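Local coordinates for protein N-acetylgalactosaminyltransferase 7 (Homo sapiens, PDB 6IWR) that belongs to the polypeptide GalNAc transferase family and joins a GT-A glycosyltransferase domain to a ricin-type beta-trefoil lectin domain, at residues A[547-552]-A[556-561]. Numbering follows the deposited sequence.
Sequences EWQYFK and RFTHIP
Strands 548-551 and 556-559 form an antiparallel hairpin, with Gln549-Thr558 and Phe551-Arg556 as hydrogen-bonded pairs. Past the strand ends, Ile560 N donates to Glu547 O at 2.9 Å.

Trp548, Tyr550, Phe557 and His559 share one face of the ladder. The rings of Tyr550 and Phe557 make an offset stack, nearly parallel, with centroids 4.4 Å apart. CZ of Phe557 lies over the rim of the tyrosine ring, near CD1. Tyr550 CG stands anti to its backbone N (chi1 166°), while Phe557 CG is anti to its carbonyl carbon; the rings overlap above this face of the hairpin.

His559 turns a ring edge toward the face of the six-membered ring of Trp548, the planes 56° apart. Its NE2 donates a bent hydrogen bond to Glu547 OE2 (2.6 Å). The carboxylate oxygen lies in the imidazole plane, but the nitrogen approaches from above the carboxylate plane. His559 ND1 bonds to Ser562 OG, so both ring nitrogens are held.

On the other face, Gln549 CG packs on Thr558 CG2 at 3.5 Å.

The hairpin belongs to the ricin-type beta-trefoil lectin domain. Trp548 NE1 donates to Leu526 O of strand 524-529. Phe557 touches Leu566 of strand 565-568, and Trp548 and His559 both reach Ile577 of strand 575-578.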
loop_
_atom_site.group_PDB
_atom_site.type_symbol
_atom_site.label_atom_id
_atom_site.label_comp_id
_atom_site.label_asym_id
_atom_site.label_seq_id
_atom_site.Cartn_x
_atom_site.Cartn_y
_atom_site.Cartn_z
ATOM N N GLU A 547 -27.204 3.425 7.774
ATOM C CA GLU A 547 -27.683 2.272 8.523
ATOM C C GLU A 547 -27.244 2.227 9.992
ATOM O O GLU A 547 -27.285 1.153 10.603
ATOM C CB GLU A 547 -27.246 1.002 7.787
ATOM C CG GLU A 547 -25.742 0.856 7.670
ATOM C CD GLU A 547 -25.334 -0.441 6.992
ATOM O OE1 GLU A 547 -25.545 -0.576 5.762
ATOM O OE2 GLU A 547 -24.824 -1.337 7.701
ATOM N N TRP A 548 -26.873 3.353 10.596
ATOM C CA TRP A 548 -26.450 3.387 11.992
ATOM C C TRP A 548 -27.188 4.496 12.724
ATOM O O TRP A 548 -27.453 5.563 12.165
ATOM C CB TRP A 548 -24.917 3.615 12.136
ATOM C CG TRP A 548 -24.076 2.576 11.479
ATOM C CD1 TRP A 548 -23.510 2.646 10.237
ATOM C CD2 TRP A 548 -23.724 1.285 12.010
ATOM N NE1 TRP A 548 -22.814 1.488 9.961
ATOM C CE2 TRP A 548 -22.925 0.631 11.027
ATOM C CE3 TRP A 548 -23.992 0.624 13.219
ATOM C CZ2 TRP A 548 -22.403 -0.659 11.209
ATOM C CZ3 TRP A 548 -23.469 -0.661 13.409
ATOM C CH2 TRP A 548 -22.680 -1.288 12.400
ATOM N N GLN A 549 -27.541 4.240 13.970
ATOM C CA GLN A 549 -27.968 5.321 14.838
ATOM C C GLN A 549 -27.224 5.212 16.155
ATOM O O GLN A 549 -27.036 4.115 16.683
ATOM C CB GLN A 549 -29.478 5.313 15.042
ATOM C CG GLN A 549 -30.003 4.394 16.095
ATOM C CD GLN A 549 -31.445 4.724 16.417
ATOM O OE1 GLN A 549 -31.876 5.862 16.249
ATOM N NE2 GLN A 549 -32.198 3.728 16.874
ATOM N N TYR A 550 -26.764 6.355 16.647
ATOM C CA TYR A 550 -25.880 6.451 17.801
ATOM C C TYR A 550 -26.614 7.184 18.908
ATOM O O TYR A 550 -26.877 8.385 18.782
ATOM C CB TYR A 550 -24.587 7.201 17.445
ATOM C CG TYR A 550 -23.756 7.641 18.638
ATOM C CD1 TYR A 550 -23.431 6.741 19.661
ATOM C CD2 TYR A 550 -23.294 8.951 18.746
ATOM C CE1 TYR A 550 -22.670 7.135 20.769
ATOM C CE2 TYR A 550 -22.525 9.358 19.837
ATOM C CZ TYR A 550 -22.216 8.442 20.846
ATOM O OH TYR A 550 -21.466 8.847 21.927
ATOM N N PHE A 551 -26.928 6.475 19.994
ATOM C CA PHE A 551 -27.515 7.088 21.185
ATOM C C PHE A 551 -26.397 7.357 22.192
ATOM O O PHE A 551 -25.816 6.416 22.748
ATOM C CB PHE A 551 -28.602 6.194 21.782
ATOM C CG PHE A 551 -29.840 6.078 20.918
ATOM C CD1 PHE A 551 -30.290 7.161 20.174
ATOM C CD2 PHE A 551 -30.541 4.882 20.840
ATOM C CE1 PHE A 551 -31.424 7.059 19.380
ATOM C CE2 PHE A 551 -31.664 4.775 20.053
ATOM C CZ PHE A 551 -32.108 5.870 19.324
ATOM N N LYS A 552 -26.098 8.635 22.438
ATOM C CA LYS A 552 -24.938 8.953 23.269
ATOM C C LYS A 552 -25.160 8.542 24.723
ATOM O O LYS A 552 -24.307 7.876 25.321
ATOM C CB LYS A 552 -24.595 10.441 23.169
ATOM C CG LYS A 552 -23.352 10.827 23.935
ATOM C CD LYS A 552 -22.990 12.287 23.750
ATOM C CE LYS A 552 -21.823 12.449 22.797
ATOM N NZ LYS A 552 -20.720 11.486 23.011
ATOM N N ARG A 556 -24.888 3.470 22.913
ATOM C CA ARG A 556 -25.249 2.411 21.986
ATOM C C ARG A 556 -25.159 2.864 20.530
ATOM O O ARG A 556 -25.606 3.959 20.168
ATOM C CB ARG A 556 -26.646 1.875 22.270
ATOM C CG ARG A 556 -27.019 0.812 21.277
ATOM C CD ARG A 556 -28.442 0.459 21.377
ATOM N NE ARG A 556 -28.688 -0.172 22.658
ATOM C CZ ARG A 556 -29.897 -0.444 23.127
ATOM N NH1 ARG A 556 -30.977 -0.123 22.409
ATOM N NH2 ARG A 556 -30.021 -1.025 24.314
ATOM N N PHE A 557 -24.551 2.016 19.715
ATOM C CA PHE A 557 -24.562 2.081 18.269
ATOM C C PHE A 557 -25.408 0.921 17.780
ATOM O O PHE A 557 -25.072 -0.243 18.027
ATOM C CB PHE A 557 -23.150 1.954 17.686
ATOM C CG PHE A 557 -22.365 3.220 17.717
ATOM C CD1 PHE A 557 -22.531 4.172 16.731
ATOM C CD2 PHE A 557 -21.468 3.472 18.740
ATOM C CE1 PHE A 557 -21.815 5.350 16.766
ATOM C CE2 PHE A 557 -20.742 4.651 18.769
ATOM C CZ PHE A 557 -20.920 5.585 17.781
ATOM N N THR A 558 -26.497 1.221 17.094
ATOM C CA THR A 558 -27.395 0.171 16.668
ATOM C C THR A 558 -27.487 0.158 15.146
ATOM O O THR A 558 -27.529 1.215 14.507
ATOM C CB THR A 558 -28.764 0.316 17.351
ATOM O OG1 THR A 558 -29.799 0.051 16.401
ATOM C CG2 THR A 558 -28.936 1.686 17.962
ATOM N N HIS A 559 -27.425 -1.049 14.580
ATOM C CA HIS A 559 -27.558 -1.282 13.145
ATOM C C HIS A 559 -29.029 -1.299 12.776
ATOM O O HIS A 559 -29.807 -2.066 13.343
ATOM C CB HIS A 559 -26.922 -2.613 12.764
ATOM C CG HIS A 559 -26.821 -2.854 11.289
ATOM N ND1 HIS A 559 -27.378 -3.956 10.673
ATOM C CD2 HIS A 559 -26.184 -2.161 10.316
ATOM C CE1 HIS A 559 -27.099 -3.923 9.381
ATOM N NE2 HIS A 559 -26.373 -2.846 9.139
ATOM N N ILE A 560 -29.416 -0.470 11.822
ATOM C CA ILE A 560 -30.842 -0.222 11.638
ATOM C C ILE A 560 -31.528 -1.357 10.884
ATOM O O ILE A 560 -32.615 -1.786 11.291
ATOM C CB ILE A 560 -31.086 1.109 10.920
ATOM C CG1 ILE A 560 -30.542 2.276 11.752
ATOM C CG2 ILE A 560 -32.557 1.255 10.674
ATOM C CD1 ILE A 560 -30.680 3.593 11.072
ATOM N N PRO A 561 -30.983 -1.833 9.764
ATOM C CA PRO A 561 -31.665 -2.929 9.043
ATOM C C PRO A 561 -31.923 -4.137 9.927
ATOM O O PRO A 561 -33.081 -4.493 10.168
ATOM C CB PRO A 561 -30.714 -3.241 7.876
ATOM C CG PRO A 561 -29.601 -2.250 7.968
ATOM C CD PRO A 561 -29.951 -1.187 8.948
#